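Local coordinates for Non-structural protein (Porcine reproductive and respiratory syndrome virus, PDB 3IFU) that is the papain-like cysteine protease and zinc-finger part of a viral polyprotein, and probably suppresses interferon-beta production in the infected host cell, at residues W128-G133 with R167-D172. Residues are numbered along the deposited sequence; the frame is centred on the assembly and turned at random.
Sequences WYPIVG and RPKPED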
loop_
_atom_site.group_PDB
_atom_site.type_symbol
_atom_site.label_atom_id
_atom_site.label_comp_id
_atom_site.label_asym_id
_atom_site.label_seq_id
_atom_site.Cartn_x
_atom_site.Cartn_y
_atom_site.Cartn_z
ATOM N N TRP A 128 -5.298 8.094 -13.798
ATOM C CA TRP A 128 -5.837 9.014 -12.799
ATOM C C TRP A 128 -7.330 8.742 -12.700
ATOM O O TRP A 128 -7.949 8.304 -13.665
ATOM C CB TRP A 128 -5.624 10.477 -13.200
ATOM C CG TRP A 128 -4.226 10.967 -13.012
ATOM C CD1 TRP A 128 -3.286 11.161 -13.985
ATOM C CD2 TRP A 128 -3.593 11.305 -11.767
ATOM N NE1 TRP A 128 -2.106 11.597 -13.424
ATOM C CE2 TRP A 128 -2.265 11.693 -12.063
ATOM C CE3 TRP A 128 -4.017 11.316 -10.429
ATOM C CZ2 TRP A 128 -1.355 12.087 -11.070
ATOM C CZ3 TRP A 128 -3.112 11.708 -9.439
ATOM C CH2 TRP A 128 -1.797 12.087 -9.768
ATOM N N TYR A 129 -7.909 8.987 -11.533
ATOM C CA TYR A 129 -9.333 8.765 -11.343
ATOM C C TYR A 129 -9.880 9.848 -10.439
ATOM O O TYR A 129 -9.202 10.286 -9.501
ATOM C CB TYR A 129 -9.596 7.414 -10.681
ATOM C CG TYR A 129 -9.229 6.204 -11.507
ATOM C CD1 TYR A 129 -10.167 5.589 -12.332
ATOM C CD2 TYR A 129 -7.942 5.671 -11.459
ATOM C CE1 TYR A 129 -9.835 4.469 -13.086
ATOM C CE2 TYR A 129 -7.597 4.557 -12.210
ATOM C CZ TYR A 129 -8.544 3.956 -13.022
ATOM O OH TYR A 129 -8.200 2.850 -13.769
ATOM N N PRO A 130 -11.102 10.323 -10.724
ATOM C CA PRO A 130 -11.715 11.362 -9.891
ATOM C C PRO A 130 -12.085 10.653 -8.599
ATOM O O PRO A 130 -12.774 9.640 -8.635
ATOM C CB PRO A 130 -12.955 11.760 -10.686
ATOM C CG PRO A 130 -12.556 11.466 -12.107
ATOM C CD PRO A 130 -11.853 10.142 -11.977
ATOM N N ILE A 131 -11.619 11.156 -7.464
ATOM C CA ILE A 131 -11.933 10.501 -6.202
ATOM C C ILE A 131 -13.440 10.535 -5.961
ATOM O O ILE A 131 -14.056 11.597 -5.991
ATOM C CB ILE A 131 -11.208 11.173 -5.016
ATOM C CG1 ILE A 131 -9.693 11.074 -5.201
ATOM C CG2 ILE A 131 -11.618 10.503 -3.721
ATOM C CD1 ILE A 131 -8.897 11.956 -4.249
ATOM N N VAL A 132 -14.025 9.363 -5.739
ATOM C CA VAL A 132 -15.458 9.235 -5.491
ATOM C C VAL A 132 -15.703 8.292 -4.327
ATOM O O VAL A 132 -16.845 7.949 -4.027
ATOM C CB VAL A 132 -16.208 8.671 -6.725
ATOM C CG1 VAL A 132 -16.402 9.755 -7.763
ATOM C CG2 VAL A 132 -15.429 7.498 -7.311
ATOM N N GLY A 133 -14.620 7.876 -3.681
ATOM C CA GLY A 133 -14.717 6.960 -2.561
ATOM C C GLY A 133 -13.360 6.387 -2.194
ATOM O O GLY A 133 -12.347 6.762 -2.777
ATOM N N ARG A 167 -14.128 5.643 -14.388
ATOM C CA ARG A 167 -13.607 5.753 -15.740
ATOM C C ARG A 167 -12.304 6.535 -15.703
ATOM O O ARG A 167 -12.264 7.674 -15.239
ATOM C CB ARG A 167 -14.623 6.462 -16.640
ATOM C CG ARG A 167 -16.070 6.287 -16.187
ATOM C CD ARG A 167 -17.072 6.608 -17.294
ATOM N NE ARG A 167 -16.619 7.693 -18.163
ATOM C CZ ARG A 167 -16.210 7.520 -19.417
ATOM N NH1 ARG A 167 -15.809 8.561 -20.137
ATOM N NH2 ARG A 167 -16.215 6.306 -19.952
ATOM N N PRO A 168 -11.216 5.929 -16.196
ATOM C CA PRO A 168 -9.914 6.598 -16.202
ATOM C C PRO A 168 -9.904 7.894 -16.999
ATOM O O PRO A 168 -10.715 8.081 -17.906
ATOM C CB PRO A 168 -8.986 5.542 -16.801
ATOM C CG PRO A 168 -9.889 4.797 -17.727
ATOM C CD PRO A 168 -11.141 4.635 -16.895
ATOM N N LYS A 169 -8.987 8.787 -16.635
ATOM C CA LYS A 169 -8.809 10.069 -17.308
ATOM C C LYS A 169 -7.914 9.808 -18.522
ATOM O O LYS A 169 -6.967 9.033 -18.434
ATOM C CB LYS A 169 -8.112 11.049 -16.369
ATOM C CG LYS A 169 -8.994 12.135 -15.794
ATOM C CD LYS A 169 -10.172 11.575 -15.048
ATOM C CE LYS A 169 -11.457 12.001 -15.731
ATOM N NZ LYS A 169 -11.563 13.485 -15.833
ATOM N N PRO A 170 -8.199 10.445 -19.672
ATOM C CA PRO A 170 -7.360 10.219 -20.855
ATOM C C PRO A 170 -5.891 10.378 -20.485
ATOM O O PRO A 170 -5.577 10.967 -19.455
ATOM C CB PRO A 170 -7.845 11.290 -21.817
ATOM C CG PRO A 170 -9.296 11.396 -21.471
ATOM C CD PRO A 170 -9.265 11.416 -19.969
ATOM N N GLU A 171 -4.983 9.864 -21.303
ATOM C CA GLU A 171 -3.576 9.984 -20.960
ATOM C C GLU A 171 -2.994 11.391 -21.007
ATOM O O GLU A 171 -1.871 11.609 -20.563
ATOM C CB GLU A 171 -2.732 9.046 -21.814
ATOM C CG GLU A 171 -2.961 9.127 -23.287
ATOM C CD GLU A 171 -2.182 8.053 -24.014
ATOM O OE1 GLU A 171 -0.952 7.962 -23.788
ATOM O OE2 GLU A 171 -2.797 7.300 -24.804
ATOM N N ASP A 172 -3.742 12.347 -21.537
ATOM C CA ASP A 172 -3.236 13.714 -21.583
ATOM C C ASP A 172 -3.556 14.447 -20.277
ATOM O O ASP A 172 -3.018 15.523 -20.013
ATOM C CB ASP A 172 -3.822 14.491 -22.779
ATOM C CG ASP A 172 -5.046 13.815 -23.386
ATOM O OD1 ASP A 172 -4.892 12.740 -24.011
ATOM O OD2 ASP A 172 -6.166 14.357 -23.241
HETATM O O HOH W 1 -5.143 8.693 -16.665
#
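R167 meets Y129 and P130 through its backbone: its carbonyl carbon lies 4.1 Å from CD1 of Y129. At P168 the pyrrolidine lies side by side with the tyrosine, both pointing the same way. CE1 of Y129 comes within 3.7 Å of N of P168, and CB of P168 reaches CE1 at 4.0 Å and sits close to CZ and OH. CG of Y129 is anti to its carbonyl carbon (chi1 -66°), which sets it beside its own backbone N. K169 supplies the polar link. Its N-H donates to O of W128 at 3.2 Å, with an N-H...O angle of 153° and the donor tilted 29° from the carbonyl plane. Its CB packs against CB of W128, and its bent aliphatic chain crosses P130 obliquely, CD and CE both 3.8 Å from CG of P130. A water accepts from N of W128 and donates to O of K169 (2.6 Å), so both backbone polar groups of W128 are engaged by K169, one directly and one through solvent. The loop thus lines an outer strand of the four-stranded antiparallel sheet of this chain, whose other side pairs with strand 157-160. One direct bond, one water bridge and proline-rich apolar contacts imply that the loop lies along the strand edge without continuing the beta ladder between these segments.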